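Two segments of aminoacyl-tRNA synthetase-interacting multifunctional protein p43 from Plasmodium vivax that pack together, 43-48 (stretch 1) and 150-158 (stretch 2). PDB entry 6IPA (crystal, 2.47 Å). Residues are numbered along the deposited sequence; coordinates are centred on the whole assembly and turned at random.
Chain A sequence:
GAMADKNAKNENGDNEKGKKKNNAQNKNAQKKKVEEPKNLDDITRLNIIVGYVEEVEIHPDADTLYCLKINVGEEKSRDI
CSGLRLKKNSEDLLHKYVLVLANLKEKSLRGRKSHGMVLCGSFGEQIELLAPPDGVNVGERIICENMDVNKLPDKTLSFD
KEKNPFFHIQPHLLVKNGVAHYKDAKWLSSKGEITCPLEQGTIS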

# COMPACT_ATOMS: atom_id res chain seq x y z
N ILE A 43 -8.71 8.36 8.86
CA ILE A 43 -7.57 7.60 8.42
C ILE A 43 -7.07 6.63 9.49
O ILE A 43 -6.34 5.70 9.18
CB ILE A 43 -6.47 8.52 7.89
CG1 ILE A 43 -5.34 7.68 7.30
CG2 ILE A 43 -5.95 9.44 8.99
CD1 ILE A 43 -4.37 8.47 6.49
N THR A 44 -7.51 6.80 10.73
CA THR A 44 -7.12 5.87 11.80
C THR A 44 -7.65 4.46 11.50
O THR A 44 -7.18 3.48 12.05
CB THR A 44 -7.64 6.38 13.16
OG1 THR A 44 -9.07 6.41 13.14
CG2 THR A 44 -7.10 7.79 13.44
N ARG A 45 -8.61 4.39 10.58
CA ARG A 45 -9.33 3.16 10.30
C ARG A 45 -8.61 2.26 9.31
O ARG A 45 -8.89 1.08 9.26
CB ARG A 45 -10.73 3.47 9.78
CG ARG A 45 -11.66 3.95 10.86
CD ARG A 45 -13.07 4.28 10.38
NE ARG A 45 -13.79 3.06 10.15
CZ ARG A 45 -15.01 2.99 9.65
NH1 ARG A 45 -15.72 4.10 9.34
NH2 ARG A 45 -15.54 1.79 9.45
N LEU A 46 -7.68 2.84 8.55
CA LEU A 46 -6.77 2.10 7.71
C LEU A 46 -5.60 1.58 8.50
O LEU A 46 -4.97 2.33 9.21
CB LEU A 46 -6.21 2.98 6.56
CG LEU A 46 -7.22 3.72 5.71
CD1 LEU A 46 -6.53 4.40 4.55
CD2 LEU A 46 -8.30 2.79 5.23
N ASN A 47 -5.27 0.31 8.27
CA ASN A 47 -4.00 -0.31 8.75
C ASN A 47 -3.03 -0.44 7.66
O ASN A 47 -3.05 -1.45 7.00
CB ASN A 47 -4.25 -1.73 9.20
CG ASN A 47 -3.10 -2.32 9.92
OD1 ASN A 47 -2.30 -1.61 10.53
ND2 ASN A 47 -3.03 -3.63 9.91
N ILE A 48 -2.19 0.57 7.46
CA ILE A 48 -1.16 0.61 6.43
C ILE A 48 0.19 0.18 7.00
O ILE A 48 0.73 0.84 7.88
CB ILE A 48 -1.05 2.04 5.86
CG1 ILE A 48 -2.30 2.39 5.04
CG2 ILE A 48 0.17 2.17 4.96
CD1 ILE A 48 -2.46 3.87 4.76
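Stretch 2 150-158: NKLPDKTLS

Stretch 2 has no regular helix or strand. It lies against the 3-10 turn at 43-45 and the loop that follows. The chain is extended at Leu152 and Pro153, with phi/psi of -68/159 and -86/159, and turns at Lys155, with -32/-50. The 3-10 turn is held by a backbone hydrogen bond from Leu46 N to Ile43 O, 3.2 Å. The nearest CA atoms across the stretches are those of Arg45 and Pro153, 4.0 Å apart. From there the chain passes through Asp154 and comes back to the contact at Leu157.

One backbone hydrogen bond joins the segments, Asp154 N to Arg45 O, 3.0 Å. It holds Asp154 beside Arg45, and their side chains form a salt bridge. Arg45 is m, t, p, with chi4 at -176°. In this conformation its NE lies 3.1 Å from Asp154 OD1 and 3.0 Å from Asp154 OD2, and its NH2 lies 2.8 Å from Asp154 OD2. Asp154 is m with chi2 at 11°. Its CA-to-CB bond points sideways, but its carboxylate comes nearer and meets the guanidinium at the edge, near its plane. All three contacts are hydrogen bonds.

Pro153, with a C-gamma endo pucker, packs against Asn47; their CB atoms are 3.6 Å apart. Its CA makes a CA-H...O contact with Thr44 O, 3.2 Å. The p rotamer of Thr44 places OG1 where a water donates to it at 3.2 Å; the same water donates to Leu152 O at 2.6 Å, so it bridges the two stretches. Thr44 CB also lies 3.8 Å from Lys151 CB. The all-trans chain of Lys151 beyond chi1 then leads away.

Leu46 and Leu157 are both m, t and buried. The CA-to-CB bond of Leu46 points away and that of Leu157 sideways, yet both ends come nearer. Leu46 CD2 and Leu157 CD1 meet at 4.3 Å, an apolar contact.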

# COMPACT_ATOMS: atom_id res chain seq x y z
N ASN A 150 -3.07 4.76 19.51
CA ASN A 150 -4.08 3.87 20.10
C ASN A 150 -5.41 3.86 19.39
O ASN A 150 -6.33 3.16 19.80
CB ASN A 150 -4.31 4.24 21.56
CG ASN A 150 -3.05 4.12 22.38
OD1 ASN A 150 -2.31 3.17 22.22
ND2 ASN A 150 -2.80 5.10 23.25
N LYS A 151 -5.52 4.61 18.31
CA LYS A 151 -6.71 4.53 17.51
C LYS A 151 -6.59 3.39 16.48
O LYS A 151 -6.12 3.58 15.34
CB LYS A 151 -7.04 5.88 16.87
CG LYS A 151 -7.77 6.78 17.85
CD LYS A 151 -7.98 8.19 17.32
CE LYS A 151 -8.46 9.10 18.45
NZ LYS A 151 -8.85 10.45 17.95
N LEU A 152 -7.05 2.21 16.86
CA LEU A 152 -6.76 1.04 16.08
C LEU A 152 -7.46 1.11 14.71
O LEU A 152 -8.43 1.82 14.55
CB LEU A 152 -7.14 -0.23 16.84
CG LEU A 152 -6.54 -0.38 18.23
CD1 LEU A 152 -7.14 -1.61 18.87
CD2 LEU A 152 -5.02 -0.46 18.21
N PRO A 153 -6.95 0.33 13.74
CA PRO A 153 -7.58 0.32 12.45
C PRO A 153 -8.67 -0.71 12.52
O PRO A 153 -8.62 -1.60 13.37
CB PRO A 153 -6.44 -0.19 11.54
CG PRO A 153 -5.71 -1.17 12.43
CD PRO A 153 -5.93 -0.73 13.85
N ASP A 154 -9.65 -0.62 11.62
CA ASP A 154 -10.68 -1.66 11.55
C ASP A 154 -10.08 -3.06 11.40
O ASP A 154 -9.36 -3.33 10.46
CB ASP A 154 -11.60 -1.39 10.36
CG ASP A 154 -12.35 -0.07 10.48
OD1 ASP A 154 -12.04 0.76 11.37
OD2 ASP A 154 -13.28 0.15 9.69
N LYS A 155 -10.36 -3.96 12.32
CA LYS A 155 -10.08 -5.38 12.12
C LYS A 155 -10.22 -5.73 10.65
O LYS A 155 -9.32 -6.32 10.06
CB LYS A 155 -11.01 -6.27 12.99
CG LYS A 155 -10.50 -7.68 13.29
CD LYS A 155 -9.16 -7.62 14.01
CE LYS A 155 -8.32 -8.87 13.86
NZ LYS A 155 -7.06 -8.77 14.71
N THR A 156 -11.33 -5.33 10.04
CA THR A 156 -11.53 -5.60 8.66
C THR A 156 -12.42 -4.60 7.96
O THR A 156 -13.47 -4.22 8.49
CB THR A 156 -12.17 -6.98 8.52
OG1 THR A 156 -11.42 -7.94 9.29
CG2 THR A 156 -12.12 -7.40 7.12
N LEU A 157 -12.02 -4.23 6.73
CA LEU A 157 -12.74 -3.28 5.94
C LEU A 157 -13.76 -3.99 5.11
O LEU A 157 -13.62 -5.15 4.81
CB LEU A 157 -11.81 -2.52 5.04
CG LEU A 157 -10.69 -1.74 5.73
CD1 LEU A 157 -9.72 -1.21 4.68
CD2 LEU A 157 -11.22 -0.57 6.56
N SER A 158 -14.81 -3.28 4.76
CA SER A 158 -15.96 -3.80 3.99
C SER A 158 -15.58 -4.35 2.60
O SER A 158 -14.53 -4.02 2.07
CB SER A 158 -16.99 -2.63 3.85
OG SER A 158 -18.08 -2.89 2.97
O HOH W 1 -9.93 3.96 14.98